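PDB 5H3K: Slr0280 protein from Synechocystis sp., which is of unknown function but has a domain of the phosphodiester glycosidase (NAGPA) family, and so may cleave phosphodiester-linked sugars. Local coordinates for residues L504-G509 with L568-A573; R284-S289 with A562-Q567. One frame throughout, in Å; residues are numbered along the deposited sequence.

From the N terminus, strand 279-288 comes first and supplies residues 284-289, the first half of contact 2. Strand 504-507 follows much later and opens contact 1. Helix 558-567 then returns to the early strand, so contact 2 closes a loop of 272 intervening residues. Residues 568-573 come next and pair with 504-509, and contact 1 closes a shorter loop of 58 residues. The two contacts therefore cross along the chain. Both reach the same antiparallel sheet. Helix 558-567 packs on strands from distant parts of it, and contact 1 joins two adjacent strands beneath the helix. The contact centres are about 12 Å apart.

Contact 1. Residues L504-G509 with L568-A573; sequences LLIDQG and LGAVNA
A classic beta bulge shapes this antiparallel strand pair, with Leu505 and Ile506 both opposite Ala573. Ala573 O accepts two bonds. Leu505 N donates at 2.9 Å to Ala573 O. Ile506 N donates at 3.3 Å to the same Ala573 O, on a lone pair. In return, Ala573 N donates to Ile506 O at 2.9 Å, from above the carbonyl plane. Strand 531-536 borders the other edge of strand 572-576. There Val571 and Asn572 both face Val536, in a second classic bulge.

Ile506 supplies most of the apolar contact. Ile506 CB lies 3.9 Å from Ala573 CB. Ile506 CG2, anti to the backbone N, lies 3.4 Å from Val571 O. CG1 takes the position beside the backbone N (chi1 -55°) and runs along Ala573 CB. The chain stays extended to the tip, where Ile506 CD1 touches Ala573 CB and sits 4.1 Å from Ala570 CB. Leu565 of helix 558-567 packs on Ile506 and Ala573 from this side.

Past the bridge, the chain turns at Gln508 and Gly509, both with positive phi. Asn572 has CG beside its own backbone N (chi1 -66°). Its amide lies alongside that of Gln508, but the two planes are well turned from each other, and the bond goes to the backbone of Gln508, not to its side chain. Asn572 OD1 receives Gln508 N at 2.8 Å in a nearly straight bond (176°). An alanine at Asn572 would remove this acceptor and would probably leave the turn less firmly held. Gly509 N completes the link: it donates to Val571 O at 2.8 Å, in the carbonyl plane and on a lone pair.

Contact 2. Residues R284-S289 with A562-Q567; sequences RFVNIS and AQILQQ
Helix 562-567 packs across the end of strand 284-288, a helix-on-sheet arrangement. The two short axes come within 8.5 Å, and their directions differ by 117°. Val286 and Ile288, two residues apart on the strand, point toward the helix and carry the contact.

Apolar packing dominates. Val286 has CG1 anti to its backbone N (chi1 178°). Val286 CG1 lies 3.7 Å from Gln567 CB, and the two side chains run past one another head to tail. The same branch, Val286 CG1, is 4.2 Å from Ile564 CG2. Ile288 spreads over the preceding turn of the helix with two branches. Its CG1 takes the crowded position between backbone N and carbonyl carbon (chi1 54°). From there Ile288 CD1 reaches Ile564 CG1 at 4.1 Å, and the two isoleucines lie slantwise across each other. The other branch, Ile288 CG2, rests 3.9 Å from Gln563 CB. Gln563 lies roughly perpendicular to Ile288; its chain is extended beyond CG, and this brings OE1 against Ile288 CD1. Gln567 CB and CG lie along Val286 CG1; the bend at chi2 sets only where the amide goes.

Polar contact is slight, and the segments share no direct hydrogen bond. One water accepts from Ser289 N at 2.9 Å. It also donates weakly to Gln563 OE1, 3.4 Å away. Asn287 points away from the helix, and its OD1 bonds to Gln292 on the next strand.

Phe293 of strand 291-300 touches both Ile288 and Ile564, so the helix rests on two adjacent strands here. Leu568, next in the chain, packs on Val286 and on the guanidinium end of Arg284. Leu565 points away from strand 284-288 and packs on Leu505 of strand 504-507, while Met511 of strand 510-511 meets Ala562, Gln563 and Gln566.

Contact 1. Residues L504-G509 with L568-A573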
loop_
_atom_site.group_PDB
_atom_site.type_symbol
_atom_site.label_atom_id
_atom_site.label_comp_id
_atom_site.label_asym_id
_atom_site.label_seq_id
_atom_site.Cartn_x
_atom_site.Cartn_y
_atom_site.Cartn_z
ATOM N N LEU A 504 -4.059 3.341 18.237
ATOM C CA LEU A 504 -4.385 4.740 17.999
ATOM C C LEU A 504 -3.242 5.574 18.585
ATOM O O LEU A 504 -2.845 5.357 19.732
ATOM C CB LEU A 504 -5.709 5.085 18.679
ATOM C CG LEU A 504 -6.289 6.461 18.387
ATOM C CD1 LEU A 504 -6.649 6.568 16.911
ATOM C CD2 LEU A 504 -7.530 6.669 19.264
ATOM N N LEU A 505 -2.700 6.508 17.809
ATOM C CA LEU A 505 -1.500 7.239 18.248
ATOM C C LEU A 505 -1.807 8.676 18.663
ATOM O O LEU A 505 -1.316 9.150 19.694
ATOM C CB LEU A 505 -0.416 7.230 17.165
ATOM C CG LEU A 505 0.140 5.856 16.792
ATOM C CD1 LEU A 505 1.126 5.987 15.636
ATOM C CD2 LEU A 505 0.813 5.203 18.000
ATOM N N ILE A 506 -2.601 9.373 17.856
ATOM C CA ILE A 506 -2.939 10.769 18.142
ATOM C C ILE A 506 -4.450 10.976 18.048
ATOM O O ILE A 506 -5.100 10.474 17.121
ATOM C CB ILE A 506 -2.210 11.731 17.168
ATOM C CG1 ILE A 506 -0.695 11.481 17.200
ATOM C CG2 ILE A 506 -2.538 13.190 17.503
ATOM C CD1 ILE A 506 0.111 12.324 16.221
ATOM N N ASP A 507 -5.015 11.709 19.005
ATOM C CA ASP A 507 -6.452 11.973 19.002
ATOM C C ASP A 507 -6.721 13.409 19.434
ATOM O O ASP A 507 -6.345 13.806 20.543
ATOM C CB ASP A 507 -7.188 10.995 19.919
ATOM C CG ASP A 507 -8.698 11.058 19.743
ATOM O OD1 ASP A 507 -9.338 11.928 20.365
ATOM O OD2 ASP A 507 -9.246 10.232 18.984
ATOM N N GLN A 508 -7.351 14.177 18.546
ATOM C CA GLN A 508 -7.610 15.606 18.754
ATOM C C GLN A 508 -6.359 16.328 19.222
ATOM O O GLN A 508 -6.395 17.060 20.214
ATOM C CB GLN A 508 -8.752 15.825 19.757
ATOM C CG GLN A 508 -9.956 14.889 19.573
ATOM C CD GLN A 508 -10.786 15.157 18.315
ATOM O OE1 GLN A 508 -10.254 15.417 17.230
ATOM N NE2 GLN A 508 -12.105 15.079 18.461
ATOM N N GLY A 509 -5.250 16.084 18.524
ATOM C CA GLY A 509 -3.995 16.757 18.794
ATOM C C GLY A 509 -3.179 16.184 19.933
ATOM O O GLY A 509 -2.025 16.572 20.113
ATOM N N LEU A 568 4.288 15.956 11.342
ATOM C CA LEU A 568 3.677 16.051 10.024
ATOM C C LEU A 568 2.355 16.801 10.042
ATOM O O LEU A 568 1.764 17.052 8.991
ATOM C CB LEU A 568 3.450 14.655 9.446
ATOM C CG LEU A 568 4.722 13.912 9.071
ATOM C CD1 LEU A 568 4.399 12.463 8.703
ATOM C CD2 LEU A 568 5.395 14.627 7.919
ATOM N N GLY A 569 1.887 17.146 11.236
ATOM C CA GLY A 569 0.675 17.935 11.382
ATOM C C GLY A 569 -0.566 17.103 11.639
ATOM O O GLY A 569 -1.694 17.575 11.460
ATOM N N ALA A 570 -0.379 15.861 12.069
ATOM C CA ALA A 570 -1.528 14.994 12.317
ATOM C C ALA A 570 -2.319 15.458 13.538
ATOM O O ALA A 570 -1.742 15.664 14.601
ATOM C CB ALA A 570 -1.076 13.552 12.498
ATOM N N VAL A 571 -3.634 15.617 13.394
ATOM C CA VAL A 571 -4.490 15.851 14.565
ATOM C C VAL A 571 -5.127 14.558 15.075
ATOM O O VAL A 571 -5.422 14.436 16.257
ATOM C CB VAL A 571 -5.575 16.915 14.296
ATOM C CG1 VAL A 571 -4.932 18.197 13.817
ATOM C CG2 VAL A 571 -6.566 16.432 13.272
ATOM N N ASN A 572 -5.355 13.604 14.173
ATOM C CA ASN A 572 -5.749 12.246 14.549
ATOM C C ASN A 572 -4.850 11.325 13.734
ATOM O O ASN A 572 -4.582 11.636 12.582
ATOM C CB ASN A 572 -7.215 11.973 14.169
ATOM C CG ASN A 572 -8.208 12.824 14.950
ATOM O OD1 ASN A 572 -8.130 12.936 16.169
ATOM N ND2 ASN A 572 -9.161 13.406 14.240
ATOM N N ALA A 573 -4.371 10.221 14.313
ATOM C CA ALA A 573 -3.460 9.319 13.622
ATOM C C ALA A 573 -3.632 7.894 14.117
ATOM O O ALA A 573 -3.708 7.656 15.324
ATOM C CB ALA A 573 -1.994 9.775 13.819
#

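Contact 2. Residues R284-S289 with A562-Q567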
loop_
_atom_site.group_PDB
_atom_site.type_symbol
_atom_site.label_atom_id
_atom_site.label_comp_id
_atom_site.label_asym_id
_atom_site.label_seq_id
_atom_site.Cartn_x
_atom_site.Cartn_y
_atom_site.Cartn_z
ATOM N N ARG A 284 10.215 13.582 2.419
ATOM C CA ARG A 284 10.726 14.541 3.403
ATOM C C ARG A 284 11.631 13.853 4.402
ATOM O O ARG A 284 11.577 12.630 4.563
ATOM C CB ARG A 284 9.559 15.147 4.197
ATOM C CG ARG A 284 8.833 16.295 3.526
ATOM C CD ARG A 284 7.654 16.751 4.376
ATOM N NE ARG A 284 6.499 15.862 4.240
ATOM C CZ ARG A 284 5.292 16.143 4.709
ATOM N NH1 ARG A 284 4.292 15.288 4.539
ATOM N NH2 ARG A 284 5.096 17.290 5.345
ATOM N N PHE A 285 12.454 14.644 5.090
ATOM C CA PHE A 285 13.146 14.175 6.289
ATOM C C PHE A 285 12.449 14.768 7.503
ATOM O O PHE A 285 12.250 15.980 7.574
ATOM C CB PHE A 285 14.619 14.596 6.285
ATOM C CG PHE A 285 15.446 13.914 5.226
ATOM C CD1 PHE A 285 16.008 12.671 5.463
ATOM C CD2 PHE A 285 15.661 14.523 3.993
ATOM C CE1 PHE A 285 16.774 12.036 4.485
ATOM C CE2 PHE A 285 16.427 13.897 3.010
ATOM C CZ PHE A 285 16.980 12.648 3.260
ATOM N N VAL A 286 12.055 13.925 8.451
ATOM C CA VAL A 286 11.421 14.421 9.665
ATOM C C VAL A 286 12.368 14.246 10.851
ATOM O O VAL A 286 12.850 13.139 11.121
ATOM C CB VAL A 286 10.075 13.727 9.935
ATOM C CG1 VAL A 286 9.464 14.246 11.228
ATOM C CG2 VAL A 286 9.112 13.948 8.764
ATOM N N ASN A 287 12.648 15.348 11.544
ATOM C CA ASN A 287 13.550 15.320 12.687
ATOM C C ASN A 287 12.798 15.252 13.997
ATOM O O ASN A 287 11.928 16.084 14.257
ATOM C CB ASN A 287 14.440 16.566 12.690
ATOM C CG ASN A 287 15.288 16.676 11.444
ATOM O OD1 ASN A 287 16.023 15.753 11.100
ATOM N ND2 ASN A 287 15.182 17.808 10.750
ATOM N N ILE A 288 13.111 14.243 14.800
ATOM C CA ILE A 288 12.636 14.192 16.175
ATOM C C ILE A 288 13.844 14.020 17.079
ATOM O O ILE A 288 14.978 14.002 16.607
ATOM C CB ILE A 288 11.628 13.043 16.407
ATOM C CG1 ILE A 288 12.231 11.712 15.963
ATOM C CG2 ILE A 288 10.331 13.311 15.657
ATOM C CD1 ILE A 288 11.363 10.521 16.310
ATOM N N SER A 289 13.604 13.890 18.378
ATOM C CA SER A 289 14.691 13.689 19.325
ATOM C C SER A 289 15.525 12.457 18.959
ATOM O O SER A 289 16.759 12.505 18.973
ATOM C CB SER A 289 14.129 13.555 20.743
ATOM O OG SER A 289 15.177 13.377 21.672
ATOM N N ALA A 562 4.688 8.213 16.631
ATOM C CA ALA A 562 3.708 9.217 17.065
ATOM C C ALA A 562 4.281 10.633 16.991
ATOM O O ALA A 562 3.601 11.569 16.562
ATOM C CB ALA A 562 3.215 8.911 18.462
ATOM N N GLN A 563 5.535 10.789 17.395
ATOM C CA GLN A 563 6.194 12.084 17.301
ATOM C C GLN A 563 6.385 12.500 15.852
ATOM O O GLN A 563 6.201 13.670 15.504
ATOM C CB GLN A 563 7.526 12.056 18.058
ATOM C CG GLN A 563 7.362 11.822 19.562
ATOM C CD GLN A 563 8.686 11.744 20.307
ATOM O OE1 GLN A 563 9.736 11.481 19.717
ATOM N NE2 GLN A 563 8.641 11.971 21.615
ATOM N N ILE A 564 6.752 11.545 14.999
ATOM C CA ILE A 564 6.876 11.824 13.570
ATOM C C ILE A 564 5.562 12.360 12.996
ATOM O O ILE A 564 5.551 13.359 12.271
ATOM C CB ILE A 564 7.343 10.562 12.781
ATOM C CG1 ILE A 564 8.835 10.294 13.051
ATOM C CG2 ILE A 564 7.088 10.733 11.285
ATOM C CD1 ILE A 564 9.321 8.900 12.637
ATOM N N LEU A 565 4.458 11.706 13.338
ATOM C CA LEU A 565 3.141 12.076 12.818
ATOM C C LEU A 565 2.692 13.431 13.355
ATOM O O LEU A 565 2.089 14.217 12.635
ATOM C CB LEU A 565 2.102 10.998 13.167
ATOM C CG LEU A 565 2.338 9.657 12.449
ATOM C CD1 LEU A 565 1.584 8.540 13.142
ATOM C CD2 LEU A 565 1.971 9.736 10.971
ATOM N N GLN A 566 2.991 13.700 14.623
ATOM C CA GLN A 566 2.721 15.019 15.188
ATOM C C GLN A 566 3.480 16.098 14.413
ATOM O O GLN A 566 2.917 17.141 14.080
ATOM C CB GLN A 566 3.096 15.037 16.671
ATOM C CG GLN A 566 2.799 16.339 17.376
ATOM C CD GLN A 566 3.113 16.266 18.858
ATOM O OE1 GLN A 566 4.185 15.802 19.259
ATOM N NE2 GLN A 566 2.170 16.706 19.681
ATOM N N GLN A 567 4.748 15.838 14.108
ATOM C CA GLN A 567 5.557 16.736 13.273
ATOM C C GLN A 567 4.974 16.964 11.870
ATOM O O GLN A 567 5.147 18.030 11.273
ATOM C CB GLN A 567 6.983 16.192 13.155
ATOM C CG GLN A 567 7.887 16.597 14.297
ATOM C CD GLN A 567 8.160 18.090 14.281
ATOM O OE1 GLN A 567 8.811 18.604 13.366
ATOM N NE2 GLN A 567 7.639 18.797 15.274
HETATM O O HOH W 1 11.036 14.630 19.532
#